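Leucine-rich repeat protein TpLRR (Treponema pallidum, PDB 6MLX) is of unknown function but, as a secreted, probably periplasmic leucine-rich repeat protein, may serve as a scaffold for binding other molecules. Local coordinates at residues K9-G14 / T25-K30; A33-S38 / R61-S66; C79-R84 / C102-G107; H97-C102 / D120-C125. All blocks are in the same frame, centred on the assembly; numbering follows the deposited sequence.

Contact 1. Residues K9-G14 / T25-K30; sequences KFFQYG and TRYLGK
Four backbone hydrogen bonds tie segment 9-14 to segment 25-30, whose strands 11-14 and 25-27 run antiparallel. Outermost, L28 N points almost straight at F10 O (2.7 Å, N-H...O 169°) and meets it nearly along the C=O axis. Next, Q12 N donates to R26 O, which also receives the CA-H of F11. At the other end Q12 O is gripped twice: T25 N lies on a lone pair in the carbonyl plane at 2.8 Å, while R26 N reaches Q12 O from above that plane at 3.0 Å. T25 OG1, set between its own N and carbonyl carbon, adds a weak third bond to Q12 O.

On the face bearing F11 and Y27, a non-hydrogen-bonded pair, the two rings pack obliquely at 42°, F11 CE1 lying 3.6 Å from Y27 CD1, and the Y27 hydroxyl is bonded to G31 N beyond the hairpin. F10 reaches past the strand end, its CD2 3.7 Å from G29 CA.

Aliphatic contact marks the face of Q12 and R26. The extended Q12 chain is crossed at about a right angle by L28, whose CD1 stands 3.7 Å from Q12 CG; the R26 guanidinium leads away to Y54 O.

T25 and R26 both opposing Q12 define a classic beta bulge, here set in the beta hairpin of strands 11-15 and 22-27.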
loop_
_atom_site.group_PDB
_atom_site.type_symbol
_atom_site.label_atom_id
_atom_site.label_comp_id
_atom_site.label_asym_id
_atom_site.label_seq_id
_atom_site.Cartn_x
_atom_site.Cartn_y
_atom_site.Cartn_z
ATOM N N LYS A 9 4.218 7.988 24.996
ATOM C CA LYS A 9 3.112 8.804 25.497
ATOM C C LYS A 9 2.335 9.486 24.375
ATOM O O LYS A 9 1.192 9.908 24.596
ATOM C CB LYS A 9 3.623 9.841 26.500
ATOM C CG LYS A 9 4.585 10.870 25.928
ATOM C CD LYS A 9 5.145 11.725 27.050
ATOM C CE LYS A 9 5.325 13.170 26.627
ATOM N NZ LYS A 9 5.713 14.042 27.796
ATOM N N PHE A 10 2.902 9.571 23.170
ATOM C CA PHE A 10 2.151 10.075 22.025
ATOM C C PHE A 10 1.264 9.018 21.363
ATOM O O PHE A 10 0.600 9.341 20.371
ATOM C CB PHE A 10 3.114 10.679 20.994
ATOM C CG PHE A 10 3.778 11.957 21.452
ATOM C CD1 PHE A 10 5.102 11.963 21.878
ATOM C CD2 PHE A 10 3.069 13.156 21.472
ATOM C CE1 PHE A 10 5.710 13.140 22.312
ATOM C CE2 PHE A 10 3.670 14.341 21.907
ATOM C CZ PHE A 10 4.990 14.332 22.320
ATOM N N PHE A 11 1.205 7.780 21.882
ATOM C CA PHE A 11 0.349 6.738 21.315
ATOM C C PHE A 11 -0.602 6.155 22.351
ATOM O O PHE A 11 -0.228 5.948 23.508
ATOM C CB PHE A 11 1.164 5.567 20.730
ATOM C CG PHE A 11 2.219 5.992 19.784
ATOM C CD1 PHE A 11 1.931 6.168 18.441
ATOM C CD2 PHE A 11 3.503 6.257 20.242
ATOM C CE1 PHE A 11 2.908 6.583 17.567
ATOM C CE2 PHE A 11 4.486 6.676 19.380
ATOM C CZ PHE A 11 4.188 6.835 18.032
ATOM N N GLN A 12 -1.827 5.871 21.910
ATOM C CA GLN A 12 -2.707 4.928 22.573
ATOM C C GLN A 12 -2.507 3.554 21.947
ATOM O O GLN A 12 -2.335 3.435 20.723
ATOM C CB GLN A 12 -4.170 5.360 22.440
ATOM C CG GLN A 12 -4.412 6.763 22.956
ATOM C CD GLN A 12 -5.867 7.167 22.940
ATOM O OE1 GLN A 12 -6.704 6.553 22.265
ATOM N NE2 GLN A 12 -6.182 8.207 23.697
ATOM N N TYR A 13 -2.555 2.521 22.793
ATOM C CA TYR A 13 -2.235 1.158 22.387
ATOM C C TYR A 13 -2.984 0.163 23.256
ATOM O O TYR A 13 -3.438 0.482 24.360
ATOM C CB TYR A 13 -0.730 0.863 22.498
ATOM C CG TYR A 13 -0.171 1.086 23.887
ATOM C CD1 TYR A 13 -0.113 0.056 24.819
ATOM C CD2 TYR A 13 0.299 2.332 24.264
ATOM C CE1 TYR A 13 0.402 0.275 26.102
ATOM C CE2 TYR A 13 0.810 2.559 25.526
ATOM C CZ TYR A 13 0.858 1.527 26.443
ATOM O OH TYR A 13 1.370 1.775 27.700
ATOM N N GLY A 14 -3.095 -1.061 22.734
ATOM C CA GLY A 14 -3.568 -2.190 23.505
ATOM C C GLY A 14 -2.596 -3.353 23.415
ATOM O O GLY A 14 -1.549 -3.273 22.763
ATOM N N THR A 25 -3.076 1.881 18.544
ATOM C CA THR A 25 -4.437 2.219 18.160
ATOM C C THR A 25 -4.610 3.687 17.803
ATOM O O THR A 25 -5.545 4.018 17.066
ATOM C CB THR A 25 -5.420 1.853 19.282
ATOM O OG1 THR A 25 -5.087 2.589 20.466
ATOM C CG2 THR A 25 -5.327 0.383 19.588
ATOM N N ARG A 26 -3.752 4.574 18.297
ATOM C CA ARG A 26 -3.893 5.962 17.884
ATOM C C ARG A 26 -2.569 6.686 18.106
ATOM O O ARG A 26 -1.868 6.444 19.094
ATOM C CB ARG A 26 -5.049 6.656 18.631
ATOM C CG ARG A 26 -5.367 8.076 18.170
ATOM C CD ARG A 26 -5.833 8.098 16.681
ATOM N NE ARG A 26 -6.586 9.313 16.344
ATOM C CZ ARG A 26 -6.584 9.910 15.149
ATOM N NH1 ARG A 26 -5.856 9.442 14.150
ATOM N NH2 ARG A 26 -7.313 11.001 14.957
ATOM N N TYR A 27 -2.218 7.542 17.153
ATOM C CA TYR A 27 -1.152 8.511 17.332
ATOM C C TYR A 27 -1.793 9.826 17.745
ATOM O O TYR A 27 -2.686 10.329 17.052
ATOM C CB TYR A 27 -0.332 8.667 16.056
ATOM C CG TYR A 27 0.637 9.832 16.090
ATOM C CD1 TYR A 27 1.643 9.900 17.045
ATOM C CD2 TYR A 27 0.550 10.850 15.152
ATOM C CE1 TYR A 27 2.533 10.956 17.070
ATOM C CE2 TYR A 27 1.423 11.912 15.164
ATOM C CZ TYR A 27 2.413 11.965 16.123
ATOM O OH TYR A 27 3.279 13.025 16.115
ATOM N N LEU A 28 -1.344 10.367 18.876
ATOM C CA LEU A 28 -1.947 11.559 19.462
ATOM C C LEU A 28 -1.216 12.841 19.103
ATOM O O LEU A 28 -1.840 13.908 19.059
ATOM C CB LEU A 28 -2.003 11.419 20.992
ATOM C CG LEU A 28 -2.669 10.129 21.490
ATOM C CD1 LEU A 28 -2.517 9.910 23.002
ATOM C CD2 LEU A 28 -4.130 10.078 21.076
ATOM N N GLY A 29 0.079 12.771 18.828
ATOM C CA GLY A 29 0.858 13.966 18.581
ATOM C C GLY A 29 0.537 14.591 17.236
ATOM O O GLY A 29 -0.403 14.219 16.530
ATOM N N LYS A 30 1.334 15.595 16.890
ATOM C CA LYS A 30 1.226 16.264 15.594
ATOM C C LYS A 30 2.610 16.681 15.122
ATOM O O LYS A 30 2.812 17.793 14.623
ATOM C CB LYS A 30 0.284 17.477 15.642
ATOM C CG LYS A 30 -0.865 17.382 16.651
ATOM C CD LYS A 30 -2.082 18.235 16.270
ATOM C CE LYS A 30 -3.006 18.444 17.489
ATOM N NZ LYS A 30 -4.159 17.482 17.489
#

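Contact 2. Residues A33-S38 / R61-S66; sequences AVVLPS and RVSLPS
Packing is tightest where the chains leave their strands, at the ring of P65. Its CD lies 3.6 Å from L36 CB, and its CB presses on S38 CA at 3.5 Å, closer than usual for two carbons. P65 CG lies against P37 O, so the ring touches three successive residues of 36-38. At this end S38 OG is hydrogen-bonded to E5 OE2. L36, with CG anti to its backbone N (chi1 -165°), crosses L64 obliquely, and their CD2 methyls meet at 4.0 Å. Here the leucines enter the buried interior, where F11, I24, V45 and V48 also touch L36.

Before this, three backbone bonds join the parallel strands 33-35 and 61-63. V34 N donates to R61 O, S63 N to V34 O at 2.9 Å, and L36 N to S63 O at 2.9 Å, the last nearly along the C=O axis. V34 and V62 share the buried face, but their side chains make no close contact.

The opposite face, bearing A33, V35, R61 and S63, is looser and partly open to solvent. The extended R61 chain brings NH1 to 3.9 Å from A33 CB, which sits in plane at the guanidinium edge, and V35 CG1 approaches S63 OG at 4.1 Å.

Such in-register parallel strands, with valine and leucine turned inward and a Leu-Pro step after each, are rungs of the leucine-rich repeat solenoid.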
loop_
_atom_site.group_PDB
_atom_site.type_symbol
_atom_site.label_atom_id
_atom_site.label_comp_id
_atom_site.label_asym_id
_atom_site.label_seq_id
_atom_site.Cartn_x
_atom_site.Cartn_y
_atom_site.Cartn_z
ATOM N N ALA A 33 7.295 13.965 12.010
ATOM C CA ALA A 33 8.013 12.708 11.865
ATOM C C ALA A 33 7.753 11.861 13.099
ATOM O O ALA A 33 7.971 12.318 14.229
ATOM C CB ALA A 33 9.518 12.950 11.685
ATOM N N VAL A 34 7.265 10.645 12.872
ATOM C CA VAL A 34 7.081 9.632 13.899
ATOM C C VAL A 34 8.041 8.493 13.585
ATOM O O VAL A 34 8.143 8.063 12.429
ATOM C CB VAL A 34 5.620 9.141 13.941
ATOM C CG1 VAL A 34 5.470 7.859 14.766
ATOM C CG2 VAL A 34 4.731 10.230 14.485
ATOM N N VAL A 35 8.800 8.071 14.588
ATOM C CA VAL A 35 9.526 6.811 14.552
ATOM C C VAL A 35 8.819 5.916 15.560
ATOM O O VAL A 35 9.013 6.051 16.774
ATOM C CB VAL A 35 11.013 6.969 14.884
ATOM C CG1 VAL A 35 11.688 5.602 14.881
ATOM C CG2 VAL A 35 11.690 7.912 13.900
ATOM N N LEU A 36 7.967 5.034 15.054
ATOM C CA LEU A 36 7.207 4.142 15.908
ATOM C C LEU A 36 8.149 3.274 16.735
ATOM O O LEU A 36 9.004 2.576 16.160
ATOM C CB LEU A 36 6.310 3.250 15.062
ATOM C CG LEU A 36 5.229 2.564 15.870
ATOM C CD1 LEU A 36 4.239 3.632 16.271
ATOM C CD2 LEU A 36 4.569 1.450 15.062
ATOM N N PRO A 37 8.017 3.268 18.068
ATOM C CA PRO A 37 8.916 2.454 18.894
ATOM C C PRO A 37 8.798 0.979 18.546
ATOM O O PRO A 37 7.711 0.461 18.290
ATOM C CB PRO A 37 8.436 2.733 20.328
ATOM C CG PRO A 37 6.977 3.094 20.169
ATOM C CD PRO A 37 6.951 3.902 18.872
ATOM N N SER A 38 9.940 0.302 18.530
ATOM C CA SER A 38 9.929 -1.135 18.302
ATOM C C SER A 38 9.312 -1.892 19.462
ATOM O O SER A 38 8.931 -3.055 19.292
ATOM C CB SER A 38 11.351 -1.622 18.057
ATOM O OG SER A 38 12.190 -1.139 19.090
ATOM N N ARG A 61 6.928 12.078 7.468
ATOM C CA ARG A 61 7.695 10.842 7.459
ATOM C C ARG A 61 7.250 9.973 8.626
ATOM O O ARG A 61 7.049 10.466 9.742
ATOM C CB ARG A 61 9.211 11.102 7.568
ATOM C CG ARG A 61 9.783 12.136 6.624
ATOM C CD ARG A 61 10.991 12.815 7.275
ATOM N NE ARG A 61 11.215 14.163 6.760
ATOM C CZ ARG A 61 11.159 15.262 7.515
ATOM N NH1 ARG A 61 10.894 15.165 8.821
ATOM N NH2 ARG A 61 11.371 16.459 6.967
ATOM N N VAL A 62 7.087 8.681 8.355
ATOM C CA VAL A 62 6.750 7.680 9.358
ATOM C C VAL A 62 7.747 6.543 9.216
ATOM O O VAL A 62 8.041 6.103 8.098
ATOM C CB VAL A 62 5.309 7.163 9.185
ATOM C CG1 VAL A 62 5.034 6.005 10.135
ATOM C CG2 VAL A 62 4.308 8.287 9.408
ATOM N N SER A 63 8.285 6.074 10.335
ATOM C CA SER A 63 9.175 4.924 10.334
ATOM C C SER A 63 8.547 3.838 11.190
ATOM O O SER A 63 8.183 4.089 12.343
ATOM C CB SER A 63 10.567 5.309 10.852
ATOM O OG SER A 63 11.374 4.161 11.071
ATOM N N LEU A 64 8.413 2.644 10.628
ATOM C CA LEU A 64 7.862 1.547 11.408
ATOM C C LEU A 64 8.952 0.535 11.754
ATOM O O LEU A 64 9.851 0.292 10.940
ATOM C CB LEU A 64 6.734 0.841 10.646
ATOM C CG LEU A 64 5.670 1.795 10.089
ATOM C CD1 LEU A 64 4.610 1.054 9.271
ATOM C CD2 LEU A 64 5.019 2.557 11.224
ATOM N N PRO A 65 8.898 -0.060 12.943
ATOM C CA PRO A 65 9.908 -1.051 13.337
ATOM C C PRO A 65 9.660 -2.405 12.695
ATOM O O PRO A 65 8.527 -2.771 12.369
ATOM C CB PRO A 65 9.719 -1.149 14.852
ATOM C CG PRO A 65 8.239 -0.889 15.038
ATOM C CD PRO A 65 7.937 0.209 14.032
ATOM N N SER A 66 10.751 -3.178 12.577
ATOM C CA SER A 66 10.689 -4.505 11.957
ATOM C C SER A 66 9.684 -5.438 12.623
ATOM O O SER A 66 9.240 -6.414 11.998
ATOM C CB SER A 66 12.079 -5.135 11.941
ATOM O OG SER A 66 12.776 -4.819 13.134
#

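Contact 3. Residues C79-R84 / C102-G107; sequences CTKLAR and CVSLAG
The CB of S104 points toward the neighbouring turn. With OG anti to its carbonyl carbon (chi1 -62°), it reaches T80 O at 2.6 Å, donating in the carbonyl plane; this is the hydrogen bond that joins the two segments. Its CB touches two carbonyl oxygens, 3.3 Å from T80 O and 3.5 Å from L82 O. Beside it V103 holds CG2 in the crowded position between its N and carbonyl carbon, and this methyl also lies against T80 O, at 3.6 Å.

C79 and C102 take almost the same chi1, each SG anti to its carbonyl carbon. The sulfurs are therefore not tip to tip: C102 SG stands 4.0 Å from C79 CB, with its CB near C79 O. L82 and L105 likewise repeat one shape, CG anti to the backbone N and chi2 near +60°. L105 leans across until CD1 comes 3.7 Å from A83 O and more loosely approaches L82 CG. A83 CA directs its hydrogen at S104 O.

Each segment begins with a type I turn, 79-82 and 102-105, so the contact is one turn repeated with a shift. C79 also touches F53 and C56 of the preceding coil, and C102 touches C125 of the next. The first turn leads into strand 84-86, which closes the three-stranded parallel sheet beside 61-63; the second lies in the long loop between strands 93-94 and 116-117.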
loop_
_atom_site.group_PDB
_atom_site.type_symbol
_atom_site.label_atom_id
_atom_site.label_comp_id
_atom_site.label_asym_id
_atom_site.label_seq_id
_atom_site.Cartn_x
_atom_site.Cartn_y
_atom_site.Cartn_z
ATOM N N CYS A 79 -3.564 11.022 5.373
ATOM C CA CYS A 79 -2.281 11.627 5.733
ATOM C C CYS A 79 -1.722 12.361 4.515
ATOM O O CYS A 79 -0.749 11.946 3.882
ATOM C CB CYS A 79 -1.315 10.580 6.260
ATOM S SG CYS A 79 -1.820 9.944 7.862
ATOM N N THR A 80 -2.339 13.510 4.223
ATOM C CA THR A 80 -2.135 14.177 2.940
ATOM C C THR A 80 -0.720 14.728 2.756
ATOM O O THR A 80 -0.333 15.032 1.624
ATOM C CB THR A 80 -3.176 15.293 2.776
ATOM O OG1 THR A 80 -3.041 16.210 3.857
ATOM C CG2 THR A 80 -4.591 14.718 2.805
ATOM N N LYS A 81 0.077 14.844 3.809
ATOM C CA LYS A 81 1.446 15.306 3.647
ATOM C C LYS A 81 2.462 14.176 3.688
ATOM O O LYS A 81 3.658 14.429 3.500
ATOM C CB LYS A 81 1.787 16.351 4.719
ATOM C CG LYS A 81 0.953 17.633 4.612
ATOM C CD LYS A 81 0.791 18.091 3.168
ATOM C CE LYS A 81 0.422 19.587 3.096
ATOM N NZ LYS A 81 -0.374 19.940 1.885
ATOM N N LEU A 82 2.023 12.938 3.922
ATOM C CA LEU A 82 2.957 11.825 4.064
ATOM C C LEU A 82 3.750 11.611 2.778
ATOM O O LEU A 82 3.181 11.253 1.739
ATOM C CB LEU A 82 2.195 10.555 4.465
ATOM C CG LEU A 82 2.997 9.300 4.810
ATOM C CD1 LEU A 82 3.941 9.557 5.978
ATOM C CD2 LEU A 82 2.039 8.152 5.108
ATOM N N ALA A 83 5.068 11.846 2.841
ATOM C CA ALA A 83 5.961 11.722 1.697
ATOM C C ALA A 83 6.853 10.490 1.747
ATOM O O ALA A 83 7.264 9.993 0.695
ATOM C CB ALA A 83 6.853 12.970 1.575
ATOM N N ARG A 84 7.193 10.003 2.934
ATOM C CA ARG A 84 7.991 8.796 3.055
ATOM C C ARG A 84 7.469 7.963 4.204
ATOM O O ARG A 84 7.056 8.500 5.232
ATOM C CB ARG A 84 9.465 9.094 3.291
ATOM C CG ARG A 84 10.147 9.618 2.104
ATOM C CD ARG A 84 11.555 10.006 2.481
ATOM N NE ARG A 84 12.332 10.364 1.309
ATOM C CZ ARG A 84 12.816 9.475 0.447
ATOM N NH1 ARG A 84 12.567 8.179 0.629
ATOM N NH2 ARG A 84 13.523 9.884 -0.597
ATOM N N CYS A 102 -3.373 9.419 0.351
ATOM C CA CYS A 102 -2.040 9.880 0.738
ATOM C C CYS A 102 -1.413 10.510 -0.508
ATOM O O CYS A 102 -0.584 9.916 -1.213
ATOM C CB CYS A 102 -1.202 8.744 1.309
ATOM S SG CYS A 102 -1.683 8.246 2.974
ATOM N N VAL A 103 -1.843 11.749 -0.785
ATOM C CA VAL A 103 -1.578 12.385 -2.077
ATOM C C VAL A 103 -0.156 12.892 -2.219
ATOM O O VAL A 103 0.213 13.361 -3.302
ATOM C CB VAL A 103 -2.600 13.521 -2.299
ATOM C CG1 VAL A 103 -4.014 12.953 -2.199
ATOM C CG2 VAL A 103 -2.400 14.625 -1.275
ATOM N N SER A 104 0.662 12.810 -1.174
ATOM C CA SER A 104 2.058 13.232 -1.243
ATOM C C SER A 104 3.028 12.065 -1.225
ATOM O O SER A 104 4.246 12.287 -1.202
ATOM C CB SER A 104 2.401 14.172 -0.077
ATOM O OG SER A 104 1.623 15.341 -0.134
ATOM N N LEU A 105 2.525 10.837 -1.187
ATOM C CA LEU A 105 3.381 9.659 -1.158
ATOM C C LEU A 105 3.877 9.445 -2.579
ATOM O O LEU A 105 3.119 9.030 -3.460
ATOM C CB LEU A 105 2.605 8.460 -0.627
ATOM C CG LEU A 105 3.406 7.279 -0.095
ATOM C CD1 LEU A 105 4.364 7.774 0.943
ATOM C CD2 LEU A 105 2.459 6.241 0.504
ATOM N N ALA A 106 5.144 9.780 -2.825
ATOM C CA ALA A 106 5.677 9.729 -4.178
ATOM C C ALA A 106 6.296 8.385 -4.504
ATOM O O ALA A 106 6.419 8.035 -5.688
ATOM C CB ALA A 106 6.712 10.834 -4.389
ATOM N N GLY A 107 6.672 7.628 -3.482
ATOM C CA GLY A 107 7.285 6.335 -3.684
ATOM C C GLY A 107 7.163 5.527 -2.417
ATOM O O GLY A 107 6.954 6.067 -1.324
#

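Contact 4. Residues H97-C102 / D120-C125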
loop_
_atom_site.group_PDB
_atom_site.type_symbol
_atom_site.label_atom_id
_atom_site.label_comp_id
_atom_site.label_asym_id
_atom_site.label_seq_id
_atom_site.Cartn_x
_atom_site.Cartn_y
_atom_site.Cartn_z
ATOM N N HIS A 97 -7.698 0.352 2.174
ATOM C CA HIS A 97 -7.672 1.813 2.266
ATOM C C HIS A 97 -6.537 2.344 3.130
ATOM O O HIS A 97 -6.559 3.519 3.502
ATOM C CB HIS A 97 -9.011 2.372 2.794
ATOM C CG HIS A 97 -10.175 2.128 1.884
ATOM N ND1 HIS A 97 -10.920 0.972 1.927
ATOM C CD2 HIS A 97 -10.716 2.888 0.899
ATOM C CE1 HIS A 97 -11.868 1.026 1.009
ATOM N NE2 HIS A 97 -11.768 2.180 0.372
ATOM N N ALA A 98 -5.540 1.518 3.460
ATOM C CA ALA A 98 -4.559 1.920 4.465
ATOM C C ALA A 98 -3.863 3.231 4.112
ATOM O O ALA A 98 -3.504 3.995 5.013
ATOM C CB ALA A 98 -3.517 0.828 4.671
ATOM N N PHE A 99 -3.669 3.517 2.821
ATOM C CA PHE A 99 -3.032 4.760 2.389
ATOM C C PHE A 99 -3.941 5.550 1.463
ATOM O O PHE A 99 -3.474 6.302 0.601
ATOM C CB PHE A 99 -1.687 4.481 1.723
ATOM C CG PHE A 99 -0.682 3.880 2.654
ATOM C CD1 PHE A 99 0.032 4.685 3.530
ATOM C CD2 PHE A 99 -0.470 2.507 2.674
ATOM C CE1 PHE A 99 0.956 4.145 4.402
ATOM C CE2 PHE A 99 0.462 1.949 3.544
ATOM C CZ PHE A 99 1.174 2.777 4.415
ATOM N N HIS A 100 -5.246 5.385 1.637
ATOM C CA HIS A 100 -6.212 6.134 0.849
ATOM C C HIS A 100 -5.959 7.634 0.993
ATOM O O HIS A 100 -5.743 8.141 2.098
ATOM C CB HIS A 100 -7.631 5.738 1.294
ATOM C CG HIS A 100 -8.722 6.560 0.681
ATOM N ND1 HIS A 100 -9.118 6.422 -0.632
ATOM C CD2 HIS A 100 -9.504 7.530 1.211
ATOM C CE1 HIS A 100 -10.092 7.279 -0.887
ATOM N NE2 HIS A 100 -10.349 7.958 0.218
ATOM N N LYS A 101 -5.925 8.332 -0.149
ATOM C CA LYS A 101 -5.741 9.788 -0.207
ATOM C C LYS A 101 -4.417 10.252 0.398
ATOM O O LYS A 101 -4.328 11.369 0.922
ATOM C CB LYS A 101 -6.891 10.541 0.475
ATOM C CG LYS A 101 -8.203 10.538 -0.276
ATOM C CD LYS A 101 -9.263 11.273 0.539
ATOM C CE LYS A 101 -9.878 12.399 -0.274
ATOM N NZ LYS A 101 -10.749 11.788 -1.333
ATOM N N CYS A 102 -3.373 9.419 0.351
ATOM C CA CYS A 102 -2.040 9.880 0.738
ATOM C C CYS A 102 -1.413 10.510 -0.508
ATOM O O CYS A 102 -0.584 9.916 -1.213
ATOM C CB CYS A 102 -1.202 8.744 1.309
ATOM S SG CYS A 102 -1.683 8.246 2.974
ATOM N N ASP A 120 -8.164 -1.144 -2.468
ATOM C CA ASP A 120 -8.094 0.323 -2.447
ATOM C C ASP A 120 -6.979 0.863 -1.548
ATOM O O ASP A 120 -7.078 1.980 -1.028
ATOM C CB ASP A 120 -9.443 0.934 -2.035
ATOM C CG ASP A 120 -10.561 0.584 -3.014
ATOM O OD1 ASP A 120 -10.636 1.208 -4.082
ATOM O OD2 ASP A 120 -11.347 -0.339 -2.741
ATOM N N VAL A 121 -5.893 0.102 -1.373
ATOM C CA VAL A 121 -4.892 0.484 -0.379
ATOM C C VAL A 121 -4.223 1.795 -0.768
ATOM O O VAL A 121 -3.997 2.666 0.081
ATOM C CB VAL A 121 -3.861 -0.643 -0.176
ATOM C CG1 VAL A 121 -2.584 -0.084 0.457
ATOM C CG2 VAL A 121 -4.454 -1.741 0.716
ATOM N N PHE A 122 -3.902 1.963 -2.049
ATOM C CA PHE A 122 -3.283 3.192 -2.526
ATOM C C PHE A 122 -4.251 4.004 -3.375
ATOM O O PHE A 122 -3.834 4.777 -4.237
ATOM C CB PHE A 122 -1.989 2.878 -3.275
ATOM C CG PHE A 122 -0.978 2.173 -2.413
ATOM C CD1 PHE A 122 -0.236 2.882 -1.472
ATOM C CD2 PHE A 122 -0.812 0.794 -2.494
ATOM C CE1 PHE A 122 0.675 2.230 -0.647
ATOM C CE2 PHE A 122 0.098 0.142 -1.688
ATOM C CZ PHE A 122 0.834 0.854 -0.749
ATOM N N SER A 123 -5.549 3.829 -3.127
ATOM C CA SER A 123 -6.577 4.623 -3.790
ATOM C C SER A 123 -6.294 6.111 -3.615
ATOM O O SER A 123 -6.028 6.577 -2.505
ATOM C CB SER A 123 -7.957 4.269 -3.214
ATOM O OG SER A 123 -8.981 5.031 -3.850
ATOM N N SER A 124 -6.311 6.846 -4.727
ATOM C CA SER A 124 -6.086 8.301 -4.734
ATOM C C SER A 124 -4.715 8.696 -4.190
ATOM O O SER A 124 -4.543 9.797 -3.662
ATOM C CB SER A 124 -7.184 9.044 -3.962
ATOM O OG SER A 124 -8.407 9.003 -4.672
ATOM N N CYS A 125 -3.720 7.816 -4.305
ATOM C CA CYS A 125 -2.339 8.220 -4.030
ATOM C C CYS A 125 -1.788 8.885 -5.289
ATOM O O CYS A 125 -1.085 8.283 -6.103
ATOM C CB CYS A 125 -1.504 7.030 -3.583
ATOM S SG CYS A 125 -1.821 6.591 -1.864
#
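Both segments trace the same backbone path, a type I turn overlapping a type II turn, and are joined by bonds from F99 N to V121 O (2.9 Å) and K101 N to S123 O, the latter nearly straight at 168° and close to the C=O axis. CA-H groups of H97 and H100 add contacts to D120 O and S123 O.

F99 and F122 lie side by side, pointing the same way with CG anti to the carbonyl carbon in each. Their planes differ by 2° but are slid so far that the rings barely overlap, F99 CD2 meeting F122 CE1 at 3.5 Å. V121 CG1 fits at the F99 edge, 4.0 Å from CD2, and lies over one face of F122.

On the outer side D120 CB sits over one face of the H97 imidazole, a CH-pi contact 3.8 Å from the centroid. The D120 carboxylate could favour a protonated H97, although OD2 remains 4.0 Å from NE2; OD1 is held in a salt bridge by R146. H100 meets S123 CB at its ring edge, in plane, while its own neighbour K101 lays CG over a face.

On the preceding coil F76 meets the F99 ring and H74 stacks on H97; on the following side a backbone bond joins D120 to S142. These loops follow strands 93-94 and 116-117, with I94 touching both F99 and V121.

Along the solenoid the contacts run in series from the N-terminal hairpin inward, except that contacts 3 and 4 alternate their segments and share C102. Contact 1 abuts contact 2, centres about 12 Å apart, where F11 and Y27 pack on V34, L36 and P37; the hairpin thus packs against the first coil, consistent with a cap at the N-terminal end. Contact 2 meets contact 3 about 15 Å away, centre to centre, through the parallel sheet 33-35, 61-63, 84-86. Contacts 3 and 4 have centres about 10 Å apart, with L82 and L105 against F99. Contacts 1 and 4 do not touch, their centres about 21 Å apart, consistent with an elongated solenoid in which each coil packs on the next.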